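Local structure of ankyrin repeat domain protein (6MCA) at residues Leu430-Ile441 with Lys470-Asn478. The protein is a Legionella effector with ankyrin repeats and a cysteine protease-like region that interacts with the host protein LARP7 of the 7SK snRNP complex. Numbering follows the deposited sequence.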
ATOM      1  N   LEU A 430     -25.293  -4.565   9.121  1.00 43.13           N
ATOM      2  CA  LEU A 430     -25.960  -4.299  10.392  1.00 45.37           C
ATOM      3  C   LEU A 430     -25.165  -4.860  11.564  1.00 50.44           C
ATOM      4  O   LEU A 430     -25.116  -4.247  12.637  1.00 54.19           O
ATOM      5  CB  LEU A 430     -27.376  -4.873  10.372  1.00 51.82           C
ATOM      6  CG  LEU A 430     -28.453  -3.941   9.811  1.00 70.78           C
ATOM      7  CD1 LEU A 430     -29.740  -4.702   9.529  1.00 71.87           C
ATOM      8  CD2 LEU A 430     -28.708  -2.779  10.762  1.00 54.31           C
ATOM      9  N   GLU A 431     -24.530  -6.021  11.384  1.00 40.35           N
ATOM     10  CA  GLU A 431     -23.657  -6.548  12.430  1.00 44.55           C
ATOM     11  C   GLU A 431     -22.464  -5.628  12.660  1.00 43.82           C
ATOM     12  O   GLU A 431     -22.094  -5.346  13.811  1.00 55.46           O
ATOM     13  CB  GLU A 431     -23.187  -7.956  12.063  1.00 37.61           C
ATOM     14  CG  GLU A 431     -24.313  -8.967  11.912  1.00 48.52           C
ATOM     15  CD  GLU A 431     -23.859 -10.256  11.254  1.00 59.46           C
ATOM     16  OE1 GLU A 431     -24.727 -11.080  10.896  1.00 72.42           O
ATOM     17  OE2 GLU A 431     -22.635 -10.445  11.094  1.00 64.93           O
ATOM     18  N   ARG A 432     -21.848  -5.150  11.575  1.00 37.45           N
ATOM     19  CA  ARG A 432     -20.758  -4.186  11.714  1.00 45.72           C
ATOM     20  C   ARG A 432     -21.239  -2.908  12.394  1.00 38.52           C
ATOM     21  O   ARG A 432     -20.524  -2.322  13.216  1.00 41.63           O
ATOM     22  CB  ARG A 432     -20.154  -3.871  10.346  1.00 38.81           C
ATOM     23  CG  ARG A 432     -19.625  -5.087   9.604  1.00 44.40           C
ATOM     24  CD  ARG A 432     -18.721  -4.682   8.451  1.00 51.12           C
ATOM     25  NE  ARG A 432     -18.189  -5.842   7.744  1.00 40.72           N
ATOM     26  CZ  ARG A 432     -18.454  -6.130   6.474  1.00 47.83           C
ATOM     27  NH1 ARG A 432     -19.245  -5.338   5.764  1.00 45.38           N
ATOM     28  NH2 ARG A 432     -17.926  -7.210   5.913  1.00 34.67           N
ATOM     29  N   ALA A 433     -22.459  -2.471  12.073  1.00 45.45           N
ATOM     30  CA  ALA A 433     -23.013  -1.273  12.690  1.00 44.75           C
ATOM     31  C   ALA A 433     -23.249  -1.479  14.180  1.00 47.85           C
ATOM     32  O   ALA A 433     -23.052  -0.556  14.972  1.00 51.07           O
ATOM     33  CB  ALA A 433     -24.311  -0.873  11.990  1.00 49.07           C
ATOM     34  N   GLU A 434     -23.685  -2.675  14.578  1.00 48.47           N
ATOM     35  CA  GLU A 434     -23.820  -2.981  15.999  1.00 53.13           C
ATOM     36  C   GLU A 434     -22.465  -2.915  16.694  1.00 55.79           C
ATOM     37  O   GLU A 434     -22.322  -2.294  17.760  1.00 58.64           O
ATOM     38  CB  GLU A 434     -24.451  -4.363  16.177  1.00 54.90           C
ATOM     39  CG  GLU A 434     -25.195  -4.551  17.487  1.00 79.67           C
ATOM     40  CD  GLU A 434     -26.564  -3.901  17.478  1.00 88.01           C
ATOM     41  OE1 GLU A 434     -26.708  -2.805  18.059  1.00 94.55           O
ATOM     42  OE2 GLU A 434     -27.496  -4.487  16.888  1.00 87.58           O
ATOM     43  N   LYS A 435     -21.457  -3.558  16.095  1.00 45.01           N
ATOM     44  CA  LYS A 435     -20.096  -3.487  16.622  1.00 34.80           C
ATOM     45  C   LYS A 435     -19.648  -2.044  16.819  1.00 41.28           C
ATOM     46  O   LYS A 435     -19.045  -1.704  17.844  1.00 37.60           O
ATOM     47  CB  LYS A 435     -19.130  -4.204  15.679  1.00 41.22           C
ATOM     48  CG  LYS A 435     -19.142  -5.720  15.748  1.00 38.98           C
ATOM     49  CD  LYS A 435     -17.960  -6.281  14.969  1.00 38.00           C
ATOM     50  CE  LYS A 435     -18.119  -7.762  14.679  1.00 37.42           C
ATOM     51  NZ  LYS A 435     -17.064  -8.248  13.746  1.00 61.76           N
ATOM     52  N   ILE A 436     -19.937  -1.181  15.844  1.00 50.57           N
ATOM     53  CA  ILE A 436     -19.458   0.198  15.899  1.00 43.23           C
ATOM     54  C   ILE A 436     -20.255   1.011  16.915  1.00 44.04           C
ATOM     55  O   ILE A 436     -19.689   1.796  17.687  1.00 38.85           O
ATOM     56  CB  ILE A 436     -19.514   0.830  14.495  1.00 41.39           C
ATOM     57  CG1 ILE A 436     -18.518   0.139  13.563  1.00 51.46           C
ATOM     58  CG2 ILE A 436     -19.237   2.321  14.565  1.00 39.48           C
ATOM     59  CD1 ILE A 436     -18.833   0.315  12.094  1.00 47.22           C
ATOM     60  N   LEU A 437     -21.580   0.842  16.930  1.00 53.23           N
ATOM     61  CA  LEU A 437     -22.432   1.581  17.851  1.00 54.55           C
ATOM     62  C   LEU A 437     -22.177   1.197  19.298  1.00 49.90           C
ATOM     63  O   LEU A 437     -22.494   1.985  20.195  1.00 58.18           O
ATOM     64  CB  LEU A 437     -23.903   1.356  17.504  1.00 44.84           C
ATOM     65  CG  LEU A 437     -24.397   2.034  16.224  1.00 54.58           C
ATOM     66  CD1 LEU A 437     -25.825   1.612  15.908  1.00 66.46           C
ATOM     67  CD2 LEU A 437     -24.286   3.545  16.337  1.00 42.53           C
ATOM     68  N   ASN A 438     -21.624   0.005  19.547  1.00 48.92           N
ATOM     69  CA  ASN A 438     -21.171  -0.310  20.899  1.00 41.77           C
ATOM     70  C   ASN A 438     -20.205   0.745  21.428  1.00 38.10           C
ATOM     71  O   ASN A 438     -20.175   1.012  22.635  1.00 48.45           O
ATOM     72  CB  ASN A 438     -20.509  -1.688  20.928  1.00 53.75           C
ATOM     73  CG  ASN A 438     -21.415  -2.755  21.500  1.00 51.11           C
ATOM     74  OD1 ASN A 438     -22.604  -2.526  21.720  1.00 64.94           O
ATOM     75  ND2 ASN A 438     -20.855  -3.933  21.750  1.00 70.68           N
ATOM     76  N   ILE A 439     -19.422   1.358  20.546  1.00 49.88           N
ATOM     77  CA  ILE A 439     -18.453   2.375  20.931  1.00 47.53           C
ATOM     78  C   ILE A 439     -18.996   3.783  20.716  1.00 44.27           C
ATOM     79  O   ILE A 439     -18.811   4.656  21.565  1.00 54.98           O
ATOM     80  CB  ILE A 439     -17.133   2.164  20.158  1.00 42.44           C
ATOM     81  CG1 ILE A 439     -16.448   0.873  20.611  1.00 35.55           C
ATOM     82  CG2 ILE A 439     -16.205   3.359  20.331  1.00 37.54           C
ATOM     83  CD1 ILE A 439     -15.165   0.571  19.869  1.00 41.19           C
ATOM     84  N   LEU A 440     -19.675   4.020  19.592  1.00 60.16           N
ATOM     85  CA  LEU A 440     -20.127   5.370  19.269  1.00 49.32           C
ATOM     86  C   LEU A 440     -21.305   5.835  20.115  1.00 61.22           C
ATOM     87  O   LEU A 440     -21.705   6.998  19.994  1.00 57.70           O
ATOM     88  CB  LEU A 440     -20.489   5.465  17.787  1.00 45.38           C
ATOM     89  CG  LEU A 440     -19.298   5.476  16.831  1.00 47.69           C
ATOM     90  CD1 LEU A 440     -19.745   5.831  15.423  1.00 46.28           C
ATOM     91  CD2 LEU A 440     -18.235   6.447  17.323  1.00 36.67           C
ATOM     92  N   ILE A 441     -21.866   4.970  20.960  1.00 69.57           N
ATOM     93  CA  ILE A 441     -22.974   5.368  21.822  1.00 54.28           C
ATOM     94  C   ILE A 441     -22.499   5.838  23.194  1.00 58.22           C
ATOM     95  O   ILE A 441     -23.238   6.562  23.881  1.00 63.03           O
ATOM     96  CB  ILE A 441     -23.986   4.208  21.906  1.00 53.86           C
ATOM     97  CG1 ILE A 441     -24.954   4.307  20.733  1.00 64.13           C
ATOM     98  CG2 ILE A 441     -24.752   4.175  23.227  1.00 57.27           C
ATOM     99  CD1 ILE A 441     -25.717   5.619  20.689  1.00 73.34           C
ATOM    100  N   LYS A 470     -32.243   5.013   9.713  1.00 70.16           N
ATOM    101  CA  LYS A 470     -32.772   3.655   9.645  1.00 65.54           C
ATOM    102  C   LYS A 470     -31.899   2.687  10.436  1.00 77.17           C
ATOM    103  O   LYS A 470     -32.403   1.894  11.238  1.00 83.06           O
ATOM    104  CB  LYS A 470     -32.892   3.208   8.188  1.00 74.03           C
ATOM    105  CG  LYS A 470     -33.909   3.995   7.377  1.00 66.24           C
ATOM    106  CD  LYS A 470     -34.617   3.105   6.367  1.00 71.36           C
ATOM    107  CE  LYS A 470     -34.562   3.700   4.970  1.00 80.86           C
ATOM    108  NZ  LYS A 470     -35.188   5.049   4.915  1.00 82.56           N
ATOM    109  N   ILE A 471     -30.579   2.752  10.230  1.00 79.95           N
ATOM    110  CA  ILE A 471     -29.656   1.866  10.937  1.00 79.08           C
ATOM    111  C   ILE A 471     -29.791   2.045  12.443  1.00 66.18           C
ATOM    112  O   ILE A 471     -29.855   1.070  13.201  1.00 65.16           O
ATOM    113  CB  ILE A 471     -28.210   2.116  10.470  1.00 70.08           C
ATOM    114  CG1 ILE A 471     -27.982   1.525   9.079  1.00 65.09           C
ATOM    115  CG2 ILE A 471     -27.213   1.538  11.466  1.00 50.98           C
ATOM    116  CD1 ILE A 471     -26.568   1.698   8.571  1.00 55.85           C
ATOM    117  N   LEU A 472     -29.832   3.301  12.898  1.00 59.57           N
ATOM    118  CA  LEU A 472     -29.972   3.568  14.325  1.00 66.58           C
ATOM    119  C   LEU A 472     -31.262   2.974  14.873  1.00 69.90           C
ATOM    120  O   LEU A 472     -31.289   2.459  15.996  1.00 70.14           O
ATOM    121  CB  LEU A 472     -29.923   5.073  14.589  1.00 72.46           C
ATOM    122  CG  LEU A 472     -28.571   5.768  14.423  1.00 69.19           C
ATOM    123  CD1 LEU A 472     -28.688   7.250  14.749  1.00 50.96           C
ATOM    124  CD2 LEU A 472     -27.514   5.106  15.292  1.00 60.13           C
ATOM    125  N   ASP A 473     -32.342   3.026  14.090  1.00 64.86           N
ATOM    126  CA  ASP A 473     -33.602   2.470  14.576  1.00 78.51           C
ATOM    127  C   ASP A 473     -33.569   0.945  14.607  1.00 74.24           C
ATOM    128  O   ASP A 473     -34.110   0.328  15.531  1.00 81.14           O
ATOM    129  CB  ASP A 473     -34.771   2.967  13.729  1.00 83.65           C
ATOM    130  CG  ASP A 473     -36.080   2.969  14.496  1.00 92.42           C
ATOM    131  OD1 ASP A 473     -36.204   3.759  15.458  1.00103.87           O
ATOM    132  OD2 ASP A 473     -36.981   2.179  14.146  1.00104.40           O
ATOM    133  N   ASP A 474     -32.942   0.313  13.608  1.00 78.31           N
ATOM    134  CA  ASP A 474     -32.852  -1.145  13.607  1.00 66.39           C
ATOM    135  C   ASP A 474     -31.951  -1.684  14.708  1.00 66.33           C
ATOM    136  O   ASP A 474     -31.977  -2.892  14.968  1.00 61.31           O
ATOM    137  CB  ASP A 474     -32.357  -1.669  12.254  1.00 57.94           C
ATOM    138  CG  ASP A 474     -32.932  -0.904  11.080  1.00 98.31           C
ATOM    139  OD1 ASP A 474     -32.180  -0.632  10.119  1.00101.02           O
ATOM    140  OD2 ASP A 474     -34.133  -0.566  11.119  1.00109.32           O
ATOM    141  N   CYS A 475     -31.159  -0.832  15.355  1.00 66.28           N
ATOM    142  CA  CYS A 475     -30.339  -1.230  16.489  1.00 70.45           C
ATOM    143  C   CYS A 475     -30.927  -0.773  17.818  1.00 76.12           C
ATOM    144  O   CYS A 475     -30.239  -0.835  18.842  1.00 74.58           O
ATOM    145  CB  CYS A 475     -28.916  -0.691  16.325  1.00 72.39           C
ATOM    146  SG  CYS A 475     -28.038  -1.355  14.890  1.00 77.03           S
ATOM    147  N   GLY A 476     -32.179  -0.317  17.822  1.00 74.46           N
ATOM    148  CA  GLY A 476     -32.844   0.102  19.040  1.00 84.82           C
ATOM    149  C   GLY A 476     -32.308   1.397  19.611  1.00 76.48           C
ATOM    150  O   GLY A 476     -32.019   1.482  20.810  1.00 89.63           O
ATOM    151  N   ILE A 477     -32.183   2.420  18.766  1.00 79.29           N
ATOM    152  CA  ILE A 477     -31.571   3.685  19.154  1.00 82.62           C
ATOM    153  C   ILE A 477     -32.417   4.819  18.596  1.00 83.06           C
ATOM    154  O   ILE A 477     -32.569   4.941  17.375  1.00 84.03           O
ATOM    155  CB  ILE A 477     -30.127   3.797  18.643  1.00 81.07           C
ATOM    156  CG1 ILE A 477     -29.221   2.871  19.451  1.00 68.89           C
ATOM    157  CG2 ILE A 477     -29.638   5.238  18.725  1.00 63.35           C
ATOM    158  CD1 ILE A 477     -27.762   3.071  19.175  1.00 63.07           C
ATOM    159  N   ASN A 478     -32.955   5.654  19.484  1.00 91.24           N
ATOM    160  CA  ASN A 478     -33.703   6.831  19.073  1.00 94.16           C
ATOM    161  C   ASN A 478     -32.832   8.059  19.283  1.00 88.69           C
ATOM    162  O   ASN A 478     -32.546   8.410  20.438  1.00 81.46           O
ATOM    163  CB  ASN A 478     -35.001   6.956  19.867  1.00 96.62           C
ATOM    164  CG  ASN A 478     -35.756   8.236  19.555  1.00102.87           C
ATOM    165  OD1 ASN A 478     -35.666   9.218  20.292  1.00107.34           O
ATOM    166  ND2 ASN A 478     -36.501   8.231  18.455  1.00 95.58           N
TER
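L437 meets three residues of 470-478 with the two branches of its isobutyl group: CD2 lies 3.7 Å from CD2 of L472, the two side chains crossing at about a right angle, while CD1 lies 3.8 Å from SG of C475 and also approaches CD1 of I477. CG of L437 stands opposite its own carbonyl carbon (chi1 -72°), which carries CD2 to the helix and CD1 to the turn that follows it. One turn earlier in helix 427-440, A433 presses its CB against the CG2 branch of I471 at 3.8 Å. At the other end I441 and I477 reach toward each other tip to tip, CG1 of I441 coming to 3.4 Å from CD1 of I477. The E434 carboxylate turns a face, tilted, toward SG of C475: CG is anti to the backbone N (chi1 -154°) and the chain bends at chi2 (78°), bringing OE1 to 3.5 Å from CB of C475. L430 crosses D474 at about a right angle, with its CD2 methyl 4.1 Å from CB of the aspartate.

The axes of 430-440 and 470-474 run nearly perpendicular, 10.5 Å apart at closest approach. A Schellman motif ends helix 463-474: N of I477 bonds weakly to O of L472, N of G476 bonds to O of D473, and G476 has positive phi. It places C475 and I477 against helix 427-440. On the far side of that helix, R432 forms salt bridges to D389 and E385 and K435 one to D393, anchoring it to the long helix 373-399. A433 also touches L418 of helix 404-421 and L437 touches L449 of helix 447-458, extending the apolar layer inward.

No hydrogen bond spans the two segments. Aliphatic and sulfur packing joins these C-terminal helices, so the contact depends on fit of shape; the exposed carboxylates of E434 and D474, at its margin, are probably left to water.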